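Local coordinates for protein dipicolinate synthase subunit A (Bacillus halodurans, PDB 3D4O) that probably supplies the dinucleotide-binding subunit of dipicolinate synthase, the oxidoreductase that makes the dipicolinic acid of bacterial spores, at residues I135-G140 against G267-V272; M143-H148 against F239-A244; F151-A156 against L177-K182. All blocks are in the same frame, centred on the assembly; numbering follows the deposited sequence.

Contact 1: I135-G140 against G267-V272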
loop_
_atom_site.group_PDB
_atom_site.type_symbol
_atom_site.label_atom_id
_atom_site.label_comp_id
_atom_site.label_asym_id
_atom_site.label_seq_id
_atom_site.Cartn_x
_atom_site.Cartn_y
_atom_site.Cartn_z
ATOM N N ILE C 135 12.711 4.235 6.869
ATOM C CA ILE C 135 11.383 4.893 6.886
ATOM C C ILE C 135 10.648 4.677 5.541
ATOM O O ILE C 135 9.565 4.091 5.497
ATOM C CB ILE C 135 11.458 6.363 7.288
ATOM C CG1 ILE C 135 12.000 6.455 8.721
ATOM C CG2 ILE C 135 10.076 7.009 7.230
ATOM C CD1 ILE C 135 12.282 7.859 9.190
ATOM N N PRO C 136 11.235 5.125 4.429
ATOM C CA PRO C 136 10.527 4.797 3.209
ATOM C C PRO C 136 10.465 3.290 2.917
ATOM O O PRO C 136 9.549 2.830 2.239
ATOM C CB PRO C 136 11.329 5.528 2.112
ATOM C CG PRO C 136 12.743 5.716 2.734
ATOM C CD PRO C 136 12.413 5.968 4.202
ATOM N N THR C 137 11.445 2.524 3.384
ATOM C CA THR C 137 11.417 1.081 3.159
ATOM C C THR C 137 10.156 0.485 3.802
ATOM O O THR C 137 9.472 -0.335 3.181
ATOM C CB THR C 137 12.661 0.353 3.681
ATOM O OG1 THR C 137 13.820 0.811 2.967
ATOM C CG2 THR C 137 12.516 -1.135 3.467
ATOM N N ALA C 138 9.838 0.957 5.013
ATOM C CA ALA C 138 8.627 0.497 5.791
ATOM C C ALA C 138 7.372 0.913 5.091
ATOM O O ALA C 138 6.412 0.153 5.007
ATOM C CB ALA C 138 8.609 1.038 7.190
ATOM N N GLU C 139 7.403 2.130 4.576
ATOM C CA GLU C 139 6.276 2.667 3.836
ATOM C C GLU C 139 5.993 1.806 2.648
ATOM O O GLU C 139 4.859 1.442 2.392
ATOM C CB GLU C 139 6.467 4.129 3.417
ATOM C CG GLU C 139 6.304 5.036 4.635
ATOM C CD GLU C 139 6.262 6.519 4.346
ATOM O OE1 GLU C 139 5.993 6.955 3.184
ATOM O OE2 GLU C 139 6.420 7.287 5.327
ATOM N N GLY C 140 7.041 1.446 1.936
ATOM C CA GLY C 140 6.885 0.598 0.766
ATOM C C GLY C 140 6.398 -0.791 1.138
ATOM O O GLY C 140 5.617 -1.394 0.425
ATOM N N GLY C 267 14.940 -1.967 -3.234
ATOM C CA GLY C 267 14.791 -0.659 -3.854
ATOM C C GLY C 267 13.525 0.101 -3.533
ATOM O O GLY C 267 13.221 1.085 -4.191
ATOM N N LEU C 268 12.820 -0.336 -2.495
ATOM C CA LEU C 268 11.540 0.320 -2.112
ATOM C C LEU C 268 11.640 1.842 -1.937
ATOM O O LEU C 268 10.739 2.561 -2.343
ATOM C CB LEU C 268 10.898 -0.326 -0.868
ATOM C CG LEU C 268 10.236 -1.683 -1.127
ATOM C CD1 LEU C 268 9.797 -2.348 0.165
ATOM C CD2 LEU C 268 9.048 -1.495 -2.043
ATOM N N PRO C 269 12.719 2.345 -1.300
ATOM C CA PRO C 269 12.821 3.815 -1.153
ATOM C C PRO C 269 12.884 4.555 -2.489
ATOM O O PRO C 269 12.352 5.657 -2.635
ATOM C CB PRO C 269 14.121 3.985 -0.344
ATOM C CG PRO C 269 14.186 2.709 0.470
ATOM C CD PRO C 269 13.778 1.660 -0.539
ATOM N N GLY C 270 13.467 3.907 -3.487
ATOM C CA GLY C 270 13.592 4.516 -4.814
ATOM C C GLY C 270 12.249 4.482 -5.515
ATOM O O GLY C 270 11.946 5.261 -6.400
ATOM N N ILE C 271 11.423 3.555 -5.086
ATOM C CA ILE C 271 10.085 3.385 -5.696
ATOM C C ILE C 271 9.036 4.270 -5.013
ATOM O O ILE C 271 8.201 4.885 -5.672
ATOM C CB ILE C 271 9.634 1.923 -5.621
ATOM C CG1 ILE C 271 10.428 1.105 -6.627
ATOM C CG2 ILE C 271 8.142 1.797 -5.886
ATOM C CD1 ILE C 271 10.495 -0.413 -6.300
ATOM N N VAL C 272 9.105 4.357 -3.688
ATOM C CA VAL C 272 8.068 5.081 -2.965
ATOM C C VAL C 272 8.425 6.450 -2.437
ATOM O O VAL C 272 7.547 7.234 -2.191
ATOM C CB VAL C 272 7.453 4.238 -1.810
ATOM C CG1 VAL C 272 6.852 2.939 -2.382
ATOM C CG2 VAL C 272 8.470 3.988 -0.658
#
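Segment 135-140 of the long helix 127-148 is crossed at 74° by the short helix 268-272, the axes of the two segments 8.0 Å apart at closest, and Pro136 faces Pro269 with CA atoms 5.0 Å from each other. The two proline rings cross at about a right angle, Pro136 CG resting 3.8 Å from Pro269 CB. Next to them Thr137 lies alongside Pro269, pointing the same way. Its OG1, anti to the carbonyl carbon, comes within 3.2 Å of Pro269 CG, a tight van der Waals approach to a ring carbon; the hydroxyl's hydrogen bond is to Asn133 O, one turn back. Both helices belong to the part of the chain assigned to the alanine dehydrogenase/PNT C-terminal family, a Rossmann-type fold, and the short one leads almost directly into helix 274-289. Val272 can be followed outward from CB, which points toward the long helix. CG1, anti to the carbonyl carbon, reaches Gly140 CA; Val272 CG2, flanked by both backbone N and C, touches Pro136 O at 3.3 Å and Gly140 N at 3.9 Å, the two ends of one helical hydrogen bond. Gly140 makes this closeness possible: a CB there would point at the short helix and clash with Leu268 CB. Leu268 instead sets CD1 3.6 Å from Thr137 O, with CD2 over Gly140 CA.

Contact 2: M143-H148 against F239-A244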
loop_
_atom_site.group_PDB
_atom_site.type_symbol
_atom_site.label_atom_id
_atom_site.label_comp_id
_atom_site.label_asym_id
_atom_site.label_seq_id
_atom_site.Cartn_x
_atom_site.Cartn_y
_atom_site.Cartn_z
HETATM N N MSE C 143 2.752 -0.514 1.926
HETATM C CA MSE C 143 2.001 -0.344 0.670
HETATM C C MSE C 143 1.871 -1.703 -0.014
HETATM O O MSE C 143 0.823 -2.068 -0.500
HETATM C CB MSE C 143 2.686 0.661 -0.264
HETATM C CG MSE C 143 2.115 0.632 -1.687
HETATM SE SE MSE C 143 3.310 1.479 -3.003
HETATM C CE MSE C 143 4.692 0.061 -3.131
HETATM N N MSE C 144 2.943 -2.469 -0.012
HETATM C CA MSE C 144 2.912 -3.793 -0.665
HETATM C C MSE C 144 1.985 -4.806 0.018
HETATM O O MSE C 144 1.312 -5.620 -0.631
HETATM C CB MSE C 144 4.281 -4.465 -0.698
HETATM C CG MSE C 144 5.460 -3.612 -1.109
HETATM SE SE MSE C 144 6.493 -4.501 -2.484
HETATM C CE MSE C 144 4.909 -3.931 -3.561
ATOM N N ALA C 145 2.038 -4.807 1.333
ATOM C CA ALA C 145 1.272 -5.769 2.130
ATOM C C ALA C 145 -0.213 -5.502 1.908
ATOM O O ALA C 145 -1.036 -6.432 1.778
ATOM C CB ALA C 145 1.644 -5.672 3.610
ATOM N N ILE C 146 -0.532 -4.218 1.815
ATOM C CA ILE C 146 -1.902 -3.802 1.556
ATOM C C ILE C 146 -2.307 -4.209 0.134
ATOM O O ILE C 146 -3.399 -4.775 -0.103
ATOM C CB ILE C 146 -2.098 -2.277 1.770
ATOM C CG1 ILE C 146 -1.887 -1.924 3.259
ATOM C CG2 ILE C 146 -3.485 -1.823 1.232
ATOM C CD1 ILE C 146 -1.873 -0.442 3.539
ATOM N N GLN C 147 -1.438 -3.920 -0.823
ATOM C CA GLN C 147 -1.723 -4.231 -2.248
ATOM C C GLN C 147 -1.960 -5.682 -2.575
ATOM O O GLN C 147 -2.771 -6.002 -3.452
ATOM C CB GLN C 147 -0.537 -3.865 -3.171
ATOM C CG GLN C 147 -0.461 -2.440 -3.551
ATOM C CD GLN C 147 0.734 -2.043 -4.400
ATOM O OE1 GLN C 147 1.683 -2.804 -4.561
ATOM N NE2 GLN C 147 0.697 -0.812 -4.922
ATOM N N HIS C 148 -1.184 -6.538 -1.932
ATOM C CA HIS C 148 -1.130 -7.961 -2.302
ATOM C C HIS C 148 -1.952 -8.902 -1.458
ATOM O O HIS C 148 -1.890 -10.113 -1.664
ATOM C CB HIS C 148 0.327 -8.468 -2.316
ATOM C CG HIS C 148 1.146 -7.888 -3.423
ATOM N ND1 HIS C 148 1.110 -8.386 -4.704
ATOM C CD2 HIS C 148 2.022 -6.856 -3.443
ATOM C CE1 HIS C 148 1.923 -7.680 -5.471
ATOM N NE2 HIS C 148 2.479 -6.737 -4.733
ATOM N N PHE C 239 1.666 -14.143 3.002
ATOM C CA PHE C 239 2.466 -13.319 2.089
ATOM C C PHE C 239 3.818 -13.041 2.751
ATOM O O PHE C 239 3.899 -12.475 3.839
ATOM C CB PHE C 239 1.712 -12.039 1.760
ATOM C CG PHE C 239 2.438 -11.103 0.810
ATOM C CD1 PHE C 239 3.227 -11.582 -0.206
ATOM C CD2 PHE C 239 2.242 -9.743 0.902
ATOM C CE1 PHE C 239 3.862 -10.725 -1.062
ATOM C CE2 PHE C 239 2.839 -8.881 0.023
ATOM C CZ PHE C 239 3.646 -9.378 -0.976
ATOM N N VAL C 240 4.878 -13.488 2.100
ATOM C CA VAL C 240 6.225 -13.272 2.631
ATOM C C VAL C 240 6.908 -12.161 1.846
ATOM O O VAL C 240 7.094 -12.277 0.653
ATOM C CB VAL C 240 7.145 -14.504 2.513
ATOM C CG1 VAL C 240 8.578 -14.109 2.928
ATOM C CG2 VAL C 240 6.618 -15.711 3.341
ATOM N N ILE C 241 7.261 -11.089 2.538
ATOM C CA ILE C 241 7.964 -9.971 1.925
ATOM C C ILE C 241 9.397 -10.009 2.447
ATOM O O ILE C 241 9.623 -9.825 3.639
ATOM C CB ILE C 241 7.295 -8.608 2.240
ATOM C CG1 ILE C 241 5.886 -8.508 1.621
ATOM C CG2 ILE C 241 8.099 -7.459 1.643
ATOM C CD1 ILE C 241 5.131 -7.178 1.978
ATOM N N ASP C 242 10.342 -10.323 1.563
ATOM C CA ASP C 242 11.767 -10.444 1.932
ATOM C C ASP C 242 12.560 -9.195 1.560
ATOM O O ASP C 242 12.800 -8.876 0.385
ATOM C CB ASP C 242 12.381 -11.690 1.340
ATOM C CG ASP C 242 13.635 -12.114 2.055
ATOM O OD1 ASP C 242 14.194 -11.333 2.853
ATOM O OD2 ASP C 242 14.066 -13.242 1.797
ATOM N N LEU C 243 12.927 -8.482 2.622
ATOM C CA LEU C 243 13.615 -7.230 2.530
ATOM C C LEU C 243 15.116 -7.427 2.627
ATOM O O LEU C 243 15.860 -6.503 2.357
ATOM C CB LEU C 243 13.143 -6.269 3.639
ATOM C CG LEU C 243 11.690 -5.821 3.570
ATOM C CD1 LEU C 243 11.433 -4.845 4.688
ATOM C CD2 LEU C 243 11.400 -5.185 2.202
ATOM N N ALA C 244 15.555 -8.620 3.011
ATOM C CA ALA C 244 16.996 -8.878 3.125
ATOM C C ALA C 244 17.673 -8.795 1.745
ATOM O O ALA C 244 17.090 -9.131 0.696
ATOM C CB ALA C 244 17.273 -10.228 3.778
#
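Helix-on-sheet packing of a Rossmann-type domain brings the last turns of helix 127-148 against strand 239-242 of its parallel sheet, the two segments running at 153° to each other with axes 10.0 Å apart at closest. Phe239 and Ile241, alternate residues of the strand, both direct CB at the helix. The Phe239 ring, its CG anti to the backbone N (chi1 -180°), enters with its CE2 corner: Met144 O and Ala145 CA lie at the ring edge near its plane, and His148 CB is 3.5 Å from CE2. The imidazole of His148 crosses this ring obliquely, centroids 5.2 Å apart and planes at 47°, while its ND1 is hydrogen-bonded to Lys261 NZ on the neighbouring strand 261-264. Against one face of Phe239, toward the rim, lies Ile241 CG1. An alanine at Phe239 would remove the whole ring and would probably loosen both the seat of His148 and the packing around Ile241. Ile241 CD1, at the end of an extended chain, meets Met144 CB at 3.9 Å and Ala145 CB at 4.1 Å. Beyond CB the selenomethionine Met144 bends away from the strand toward Val265 and Leu268.

Contact 3: F151-A156 against L177-K182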
loop_
_atom_site.group_PDB
_atom_site.type_symbol
_atom_site.label_atom_id
_atom_site.label_comp_id
_atom_site.label_asym_id
_atom_site.label_seq_id
_atom_site.Cartn_x
_atom_site.Cartn_y
_atom_site.Cartn_z
ATOM N N PHE C 151 -7.268 -9.214 2.396
ATOM C CA PHE C 151 -7.736 -8.957 3.759
ATOM C C PHE C 151 -7.000 -7.741 4.314
ATOM O O PHE C 151 -5.961 -7.319 3.787
ATOM C CB PHE C 151 -7.486 -10.187 4.672
ATOM C CG PHE C 151 -6.055 -10.671 4.660
ATOM C CD1 PHE C 151 -5.091 -10.082 5.459
ATOM C CD2 PHE C 151 -5.672 -11.711 3.833
ATOM C CE1 PHE C 151 -3.752 -10.516 5.433
ATOM C CE2 PHE C 151 -4.355 -12.144 3.811
ATOM C CZ PHE C 151 -3.393 -11.547 4.617
ATOM N N THR C 152 -7.539 -7.167 5.386
ATOM C CA THR C 152 -6.902 -6.004 6.035
ATOM C C THR C 152 -5.695 -6.406 6.869
ATOM O O THR C 152 -5.670 -7.448 7.516
ATOM C CB THR C 152 -7.884 -5.196 6.967
ATOM O OG1 THR C 152 -8.400 -6.069 7.996
ATOM C CG2 THR C 152 -9.067 -4.547 6.155
ATOM N N ILE C 153 -4.701 -5.547 6.824
ATOM C CA ILE C 153 -3.518 -5.659 7.698
ATOM C C ILE C 153 -3.974 -5.417 9.130
ATOM O O ILE C 153 -3.458 -6.005 10.075
ATOM C CB ILE C 153 -2.432 -4.621 7.331
ATOM C CG1 ILE C 153 -1.992 -4.821 5.879
ATOM C CG2 ILE C 153 -1.246 -4.757 8.256
ATOM C CD1 ILE C 153 -1.660 -6.252 5.563
ATOM N N HIS C 154 -4.963 -4.546 9.262
ATOM C CA HIS C 154 -5.577 -4.271 10.551
ATOM C C HIS C 154 -6.172 -5.586 11.052
ATOM O O HIS C 154 -6.957 -6.250 10.346
ATOM C CB HIS C 154 -6.681 -3.204 10.376
ATOM C CG HIS C 154 -7.285 -2.730 11.669
ATOM N ND1 HIS C 154 -7.914 -3.585 12.533
ATOM C CD2 HIS C 154 -7.418 -1.491 12.208
ATOM C CE1 HIS C 154 -8.393 -2.904 13.559
ATOM N NE2 HIS C 154 -8.102 -1.629 13.389
ATOM N N GLY C 155 -5.728 -6.014 12.222
ATOM C CA GLY C 155 -6.240 -7.214 12.840
ATOM C C GLY C 155 -5.597 -8.513 12.399
ATOM O O GLY C 155 -5.860 -9.577 12.951
ATOM N N ALA C 156 -4.737 -8.417 11.404
ATOM C CA ALA C 156 -4.031 -9.597 10.868
ATOM C C ALA C 156 -2.852 -9.933 11.737
ATOM O O ALA C 156 -2.387 -9.108 12.495
ATOM C CB ALA C 156 -3.524 -9.321 9.414
ATOM N N LEU C 177 -0.419 0.464 12.712
ATOM C CA LEU C 177 -1.518 0.292 11.753
ATOM C C LEU C 177 -2.586 -0.759 12.168
ATOM O O LEU C 177 -3.505 -1.077 11.407
ATOM C CB LEU C 177 -0.996 -0.074 10.370
ATOM C CG LEU C 177 -0.365 1.054 9.542
ATOM C CD1 LEU C 177 -0.386 0.550 8.089
ATOM C CD2 LEU C 177 -1.132 2.389 9.654
ATOM N N GLY C 178 -2.454 -1.299 13.370
ATOM C CA GLY C 178 -3.450 -2.269 13.858
ATOM C C GLY C 178 -3.198 -3.730 13.606
ATOM O O GLY C 178 -4.023 -4.556 13.944
ATOM N N ALA C 179 -2.029 -4.078 13.064
ATOM C CA ALA C 179 -1.664 -5.508 12.963
ATOM C C ALA C 179 -1.286 -6.068 14.333
ATOM O O ALA C 179 -0.926 -5.350 15.222
ATOM C CB ALA C 179 -0.535 -5.728 11.986
ATOM N N LYS C 180 -1.429 -7.369 14.502
ATOM C CA LYS C 180 -0.981 -8.048 15.728
ATOM C C LYS C 180 0.376 -8.562 15.335
ATOM O O LYS C 180 0.521 -9.538 14.623
ATOM C CB LYS C 180 -1.931 -9.151 16.159
ATOM C CG LYS C 180 -3.260 -8.608 16.624
ATOM C CD LYS C 180 -4.332 -9.689 16.721
ATOM C CE LYS C 180 -5.663 -9.106 17.275
ATOM N NZ LYS C 180 -6.110 -7.867 16.549
ATOM N N VAL C 181 1.362 -7.826 15.793
ATOM C CA VAL C 181 2.712 -8.019 15.384
ATOM C C VAL C 181 3.545 -8.833 16.328
ATOM O O VAL C 181 3.576 -8.619 17.529
ATOM C CB VAL C 181 3.429 -6.673 15.209
ATOM C CG1 VAL C 181 4.897 -6.913 14.888
ATOM C CG2 VAL C 181 2.742 -5.776 14.134
ATOM N N LYS C 182 4.232 -9.784 15.740
ATOM C CA LYS C 182 5.177 -10.582 16.510
ATOM C C LYS C 182 6.501 -10.436 15.809
ATOM O O LYS C 182 6.544 -10.329 14.599
ATOM C CB LYS C 182 4.761 -12.043 16.636
ATOM C CG LYS C 182 4.556 -12.780 15.343
ATOM C CD LYS C 182 4.449 -14.311 15.577
ATOM C CE LYS C 182 3.200 -14.720 16.309
ATOM N NZ LYS C 182 3.036 -16.225 16.538
#
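Gly155 N donates to Gly178 O at 2.8 Å and Lys180 N to Ala156 O, also at 2.8 Å, so two backbone bonds join the loop entering strand 157-161 to the one entering strand 180-185. These are adjacent parallel strands of a Rossmann-type sheet, linked by a beta-alpha-beta crossover through helix 165-176. That helix ends in a Schellman motif at Gly178, and Ile153 to Ala156 form a type II beta turn. The second bond runs nearly along the C=O axis of Ala156; in the first, the donor stands above the carbonyl plane of Gly178. Gly155 in the turn and Gly178 at the helix end both have positive phi, and a CB on Gly178 would also run into His154 CD2. The imidazole of His154, its CG anti to the backbone N (chi1 -174°), has Gly178 O over one face, offset toward the rim. Ile153 sets CG2 3.9 Å from Ala179 CB, while its other branch turns to Ala145 and Ile146 of helix 127-148. Thr152 OG1 donates to His154 O on an in-plane lone pair. Lys180 reaches along the turn and bends at its last torsion (chi4 51°), leaving NZ 3.8 Å from Gly155 CA.

How the contacts relate
Helix 127-148 carries one side of contacts 1 and 2, centres about 11 Å apart and packed together: Val272 CG1 lies 3.7 Å from Met143 CE, and Leu268 CD1 lies 3.8 Å from Leu243 CD2. Segment 151-156 of contact 3 follows where the chain leaves that helix. Contacts 2 and 3, centres about 13 Å apart, meet through Ile153, whose CD1 is 3.8 Å from Ala145 O. Contacts 1 and 3 do not touch within the chain, nearest atoms about 7 Å apart, yet the dimer couples them: the Glu139 carboxylate of one subunit is hydrogen-bonded to backbone N of Ile153 and His154 of the other. The Gly162, Gly164, Gly167 pattern, consistent with a dinucleotide-binding turn, follows strand 157-161, beside contact 3.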